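Local coordinates for DNA repair and telomere maintenance protein nbs1 (Schizosaccharomyces pombe, PDB 3HUF), which serves as the adaptor subunit of the MRN complex in DNA double-strand break repair and binds phosphorylated Ctp1, here seen as its N-terminal FHA and tandem BRCT domains, at residues A[82-87]-A[91-96]; A[98-103]-A[109-114]. One frame throughout, in Å; residues are numbered along the deposited sequence.

Contact 1: residues A[82-87]-A[91-96]; sequences NEKVVG and DSYKEK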
# COMPACT_ATOMS: atom_id res chain seq x y z
N ASN A 82 -17.71 -6.43 17.84
CA ASN A 82 -18.81 -6.37 16.87
C ASN A 82 -20.02 -7.07 17.45
O ASN A 82 -20.63 -7.90 16.79
CB ASN A 82 -18.37 -6.99 15.51
CG ASN A 82 -17.42 -6.06 14.73
OD1 ASN A 82 -17.32 -4.89 15.05
ND2 ASN A 82 -16.74 -6.59 13.73
N GLU A 83 -20.31 -6.76 18.72
CA GLU A 83 -21.48 -7.26 19.49
C GLU A 83 -21.49 -8.76 19.85
O GLU A 83 -22.47 -9.26 20.41
CB GLU A 83 -22.80 -6.84 18.83
CG GLU A 83 -22.98 -5.33 18.83
CD GLU A 83 -24.21 -4.87 18.07
OE1 GLU A 83 -24.98 -5.72 17.55
OE2 GLU A 83 -24.41 -3.63 17.98
N LYS A 84 -20.41 -9.46 19.55
CA LYS A 84 -20.29 -10.86 19.92
C LYS A 84 -19.39 -11.01 21.15
O LYS A 84 -18.23 -10.58 21.14
CB LYS A 84 -19.73 -11.65 18.74
CG LYS A 84 -19.76 -13.16 18.90
CD LYS A 84 -18.97 -13.83 17.80
CE LYS A 84 -18.89 -15.34 17.99
NZ LYS A 84 -20.00 -16.00 17.28
N VAL A 85 -19.93 -11.60 22.21
CA VAL A 85 -19.19 -11.94 23.43
C VAL A 85 -17.93 -12.75 23.07
O VAL A 85 -17.99 -13.74 22.33
CB VAL A 85 -20.09 -12.78 24.41
CG1 VAL A 85 -19.25 -13.48 25.48
CG2 VAL A 85 -21.20 -11.91 25.04
N VAL A 86 -16.78 -12.33 23.60
CA VAL A 86 -15.56 -13.09 23.45
C VAL A 86 -15.54 -14.23 24.46
O VAL A 86 -15.65 -14.01 25.68
CB VAL A 86 -14.32 -12.19 23.64
CG1 VAL A 86 -13.06 -13.03 23.64
CG2 VAL A 86 -14.27 -11.13 22.54
N GLY A 87 -15.44 -15.45 23.94
CA GLY A 87 -15.48 -16.65 24.76
C GLY A 87 -14.11 -16.90 25.34
O GLY A 87 -13.16 -16.18 25.04
N ASP A 91 -11.14 -14.97 20.40
CA ASP A 91 -11.63 -15.01 19.03
C ASP A 91 -10.61 -14.30 18.14
O ASP A 91 -9.88 -13.46 18.60
CB ASP A 91 -12.97 -14.26 18.92
CG ASP A 91 -14.15 -15.05 19.47
OD1 ASP A 91 -14.20 -16.28 19.28
OD2 ASP A 91 -15.05 -14.42 20.06
N SER A 92 -10.59 -14.64 16.86
CA SER A 92 -9.78 -13.94 15.88
C SER A 92 -10.64 -13.39 14.78
O SER A 92 -11.67 -13.96 14.42
CB SER A 92 -8.67 -14.82 15.29
OG SER A 92 -8.89 -16.18 15.50
N TYR A 93 -10.19 -12.27 14.24
CA TYR A 93 -10.96 -11.49 13.31
C TYR A 93 -10.09 -11.10 12.14
O TYR A 93 -8.95 -10.68 12.33
CB TYR A 93 -11.51 -10.24 14.02
CG TYR A 93 -12.77 -10.55 14.82
CD1 TYR A 93 -12.72 -10.97 16.15
CD2 TYR A 93 -14.02 -10.45 14.21
CE1 TYR A 93 -13.90 -11.26 16.86
CE2 TYR A 93 -15.18 -10.74 14.89
CZ TYR A 93 -15.12 -11.14 16.21
OH TYR A 93 -16.34 -11.41 16.82
N LYS A 94 -10.62 -11.28 10.93
CA LYS A 94 -9.98 -10.77 9.73
C LYS A 94 -10.80 -9.75 8.97
O LYS A 94 -10.56 -9.50 7.80
CB LYS A 94 -9.52 -11.91 8.82
CG LYS A 94 -8.02 -12.11 8.93
CD LYS A 94 -7.49 -13.09 7.90
CE LYS A 94 -5.96 -13.26 8.08
NZ LYS A 94 -5.31 -14.10 7.03
N GLU A 95 -11.75 -9.13 9.65
CA GLU A 95 -12.51 -8.02 9.09
C GLU A 95 -11.70 -6.74 9.30
O GLU A 95 -10.83 -6.69 10.18
CB GLU A 95 -13.82 -7.87 9.84
CG GLU A 95 -14.86 -8.90 9.49
CD GLU A 95 -15.37 -9.59 10.73
OE1 GLU A 95 -16.11 -8.94 11.52
OE2 GLU A 95 -15.03 -10.78 10.92
N LYS A 96 -12.01 -5.70 8.54
CA LYS A 96 -11.21 -4.48 8.61
C LYS A 96 -11.75 -3.43 9.59
O LYS A 96 -11.14 -2.38 9.77
CB LYS A 96 -11.03 -3.89 7.21
CG LYS A 96 -10.29 -4.85 6.28
CD LYS A 96 -10.41 -4.42 4.84
CE LYS A 96 -9.40 -5.20 3.99
NZ LYS A 96 -9.24 -4.57 2.66
O HOH W 1 -15.99 -11.85 19.38

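Contact 2: residues A[98-103]-A[109-114]; sequences LKIQLG and INAYWR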
# COMPACT_ATOMS: atom_id res chain seq x y z
N LEU A 98 -13.42 -3.32 13.54
CA LEU A 98 -13.79 -3.99 14.79
C LEU A 98 -14.25 -2.97 15.84
O LEU A 98 -13.57 -1.97 16.10
CB LEU A 98 -12.62 -4.83 15.33
CG LEU A 98 -11.88 -5.81 14.39
CD1 LEU A 98 -10.72 -6.43 15.10
CD2 LEU A 98 -12.81 -6.91 13.83
N LYS A 99 -15.41 -3.23 16.43
CA LYS A 99 -15.96 -2.38 17.47
C LYS A 99 -15.84 -3.21 18.75
O LYS A 99 -16.49 -4.24 18.88
CB LYS A 99 -17.41 -2.05 17.11
CG LYS A 99 -18.19 -1.24 18.11
CD LYS A 99 -19.63 -1.03 17.63
CE LYS A 99 -20.66 -1.42 18.70
NZ LYS A 99 -21.21 -0.22 19.44
N ILE A 100 -14.96 -2.79 19.65
CA ILE A 100 -14.61 -3.62 20.80
C ILE A 100 -15.13 -2.93 22.06
O ILE A 100 -14.72 -1.79 22.38
CB ILE A 100 -13.08 -3.83 20.91
CG1 ILE A 100 -12.53 -4.52 19.65
CG2 ILE A 100 -12.72 -4.60 22.18
CD1 ILE A 100 -11.09 -4.23 19.35
N GLN A 101 -16.04 -3.62 22.74
CA GLN A 101 -16.63 -3.15 23.99
C GLN A 101 -16.02 -3.88 25.18
O GLN A 101 -16.08 -5.10 25.28
CB GLN A 101 -18.16 -3.35 23.98
CG GLN A 101 -18.88 -2.61 25.10
CD GLN A 101 -20.35 -3.04 25.25
OE1 GLN A 101 -20.96 -3.56 24.32
NE2 GLN A 101 -20.90 -2.81 26.43
N LEU A 102 -15.43 -3.11 26.08
CA LEU A 102 -14.85 -3.65 27.28
C LEU A 102 -15.82 -3.43 28.41
O LEU A 102 -16.19 -2.29 28.72
CB LEU A 102 -13.53 -2.97 27.59
CG LEU A 102 -12.51 -2.97 26.46
CD1 LEU A 102 -11.23 -2.37 26.96
CD2 LEU A 102 -12.25 -4.40 25.93
N GLY A 103 -16.26 -4.54 29.01
CA GLY A 103 -17.16 -4.46 30.15
C GLY A 103 -18.50 -3.90 29.72
O GLY A 103 -19.09 -4.34 28.72
N ILE A 109 -13.96 0.76 21.73
CA ILE A 109 -12.69 0.92 21.06
C ILE A 109 -12.89 0.50 19.62
O ILE A 109 -13.25 -0.65 19.34
CB ILE A 109 -11.62 0.03 21.69
CG1 ILE A 109 -11.31 0.50 23.11
CG2 ILE A 109 -10.33 0.01 20.83
CD1 ILE A 109 -10.56 -0.55 23.86
N ASN A 110 -12.67 1.44 18.70
CA ASN A 110 -12.86 1.18 17.29
C ASN A 110 -11.53 0.92 16.57
O ASN A 110 -10.71 1.85 16.40
CB ASN A 110 -13.63 2.34 16.66
CG ASN A 110 -14.88 2.70 17.46
OD1 ASN A 110 -15.68 1.83 17.81
ND2 ASN A 110 -15.05 3.99 17.75
N ALA A 111 -11.33 -0.34 16.18
CA ALA A 111 -10.15 -0.76 15.43
C ALA A 111 -10.49 -0.84 13.95
O ALA A 111 -11.55 -1.36 13.56
CB ALA A 111 -9.62 -2.12 15.95
N TYR A 112 -9.63 -0.27 13.12
CA TYR A 112 -9.81 -0.28 11.69
C TYR A 112 -8.47 -0.46 11.00
O TYR A 112 -7.43 -0.04 11.50
CB TYR A 112 -10.52 0.97 11.15
CG TYR A 112 -9.96 2.28 11.65
CD1 TYR A 112 -9.05 3.01 10.88
CD2 TYR A 112 -10.33 2.78 12.90
CE1 TYR A 112 -8.51 4.23 11.34
CE2 TYR A 112 -9.78 3.98 13.38
CZ TYR A 112 -8.89 4.71 12.59
OH TYR A 112 -8.37 5.90 13.05
N TRP A 113 -8.53 -1.10 9.85
CA TRP A 113 -7.34 -1.38 9.07
C TRP A 113 -7.20 -0.28 8.03
O TRP A 113 -8.16 0.02 7.33
CB TRP A 113 -7.51 -2.76 8.41
CG TRP A 113 -6.41 -3.14 7.47
CD1 TRP A 113 -6.43 -3.08 6.10
CD2 TRP A 113 -5.13 -3.67 7.83
NE1 TRP A 113 -5.23 -3.52 5.59
CE2 TRP A 113 -4.42 -3.91 6.63
CE3 TRP A 113 -4.52 -3.98 9.05
CZ2 TRP A 113 -3.13 -4.45 6.61
CZ3 TRP A 113 -3.21 -4.50 9.04
CH2 TRP A 113 -2.53 -4.73 7.82
N ARG A 114 -6.02 0.33 7.97
CA ARG A 114 -5.68 1.22 6.88
C ARG A 114 -4.84 0.43 5.88
O ARG A 114 -3.87 -0.21 6.28
CB ARG A 114 -4.88 2.42 7.41
CG ARG A 114 -4.62 3.55 6.39
CD ARG A 114 -4.10 4.89 7.05
NE ARG A 114 -5.07 5.60 7.89
CZ ARG A 114 -6.11 6.29 7.43
NH1 ARG A 114 -6.35 6.36 6.12
NH2 ARG A 114 -6.94 6.91 8.28

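Contact 1: residues A[82-87]-A[91-96]
In Y93 and D91 CG lies beside the backbone N and opposite the carbonyl carbon (chi1 -82° in Y93, much the same in D91), and this sends the phenol and the carboxylate side by side across to residues 82-87. K84 answers from the other strand with CG anti to its backbone N (chi1 -171°), a chain extended as far as CE, then bent at its end, that crosses the tip of the tyrosine obliquely: its CD lies 3.7 Å from Y93 OH. Between the two sides sits a water molecule at the edge of the Y93 ring and in its plane. It accepts a hydrogen bond from Y93 OH at 2.6 Å. In turn it donates to D91 OD2 at 2.8 Å. Its other donated bond goes to K84 O, at 3.1 Å. One solvent molecule thus links a phenol, a carboxylate and a main-chain carbonyl. The same oxygen of D91 reaches V86, with OD2 3.7 Å from V86 CA. K84 NZ stays 5.9 Å from D91 OD2, so the opposite charges probably attract only at a distance. At the other end the side chains of N82 and E95 run past one another in opposite directions, amide and carboxylate moderately tilted. N82 ND2 donates to E95 OE1 in a weak, bent bond of 3.3 Å and 132° at the hydrogen. The strongest polar partner of the amide is K99, whose backbone N donates to OD1; ND2 also donates to D97 O. V86 is buried against T79, V81 and V70, and Y93 packs on V81. Strands 84-85 and 91-93 are the outermost strands of two different sheets, and their water-mediated meeting closes one side of the beta sandwich characteristic of an FHA domain.

Contact 2: residues A[98-103]-A[109-114]
The amide of N110 is the flat group that meets the neighbouring strand: its OD1 lies 4.0 Å from K99 CG, and the two side chains run alongside each other in the same direction from one face of the sheet. The polar partner of that oxygen is the hydroxyl of T108. Farther along the same strand the ring of W113 meets W2 edge-to-face, and Y112 OH bonds to D194, which also forms a salt bridge with R114.

Four backbone hydrogen bonds join the strands, two at the L98-A111 pair and two at the I100-I109 pair. The straightest runs from L98 N to A111 O, 2.7 Å long and 178° at the hydrogen, whereas the bond from I109 N to I100 O bends to 148°. K99 and N110 form the non-hydrogen-bonded pair between them, where N110 CA approaches L98 O in a CA-H...O contact of 3.4 Å.

L98, I100, I109 and A111 all project from the opposite face. I100 CB and I109 CB stand 4.2 Å apart, and I100 CD1 reaches diagonally to the methyl of A111. I109 holds CG1 beside its backbone N (chi1 -67°) and extends on, bringing its CD1 within 3.7 Å of L102 CD1. L98 and A111 also touch F68 in strand 68-72 of the other sheet, so this apolar face looks into the core. Strands 97-102 and 109-113 form an antiparallel beta hairpin in the middle of a sheet, one layer of the FHA beta sandwich.

Both segments of contact 1 precede those of contact 2 in the chain, and the centres of the two contacts lie about 9 Å apart. Strand 91-93 is followed directly by strand 97-102, so the chain leaves the edge of one sheet and enters the middle of the other. Two backbone pairs tie the contacts together as probable hydrogen bonds: N82 N to K99 O, 2.7 Å, and K96 O to W113 N, 2.9 Å. Y93 CB also packs on L98 CD2 at 3.6 Å. Contact 1 bridges the two sheets of the FHA sandwich, contact 2 builds the middle of one of them, and strand 109-113 is followed by strand 118-120 of the parallel sheet of the first BRCT domain, joining the two phosphoprotein-binding modules.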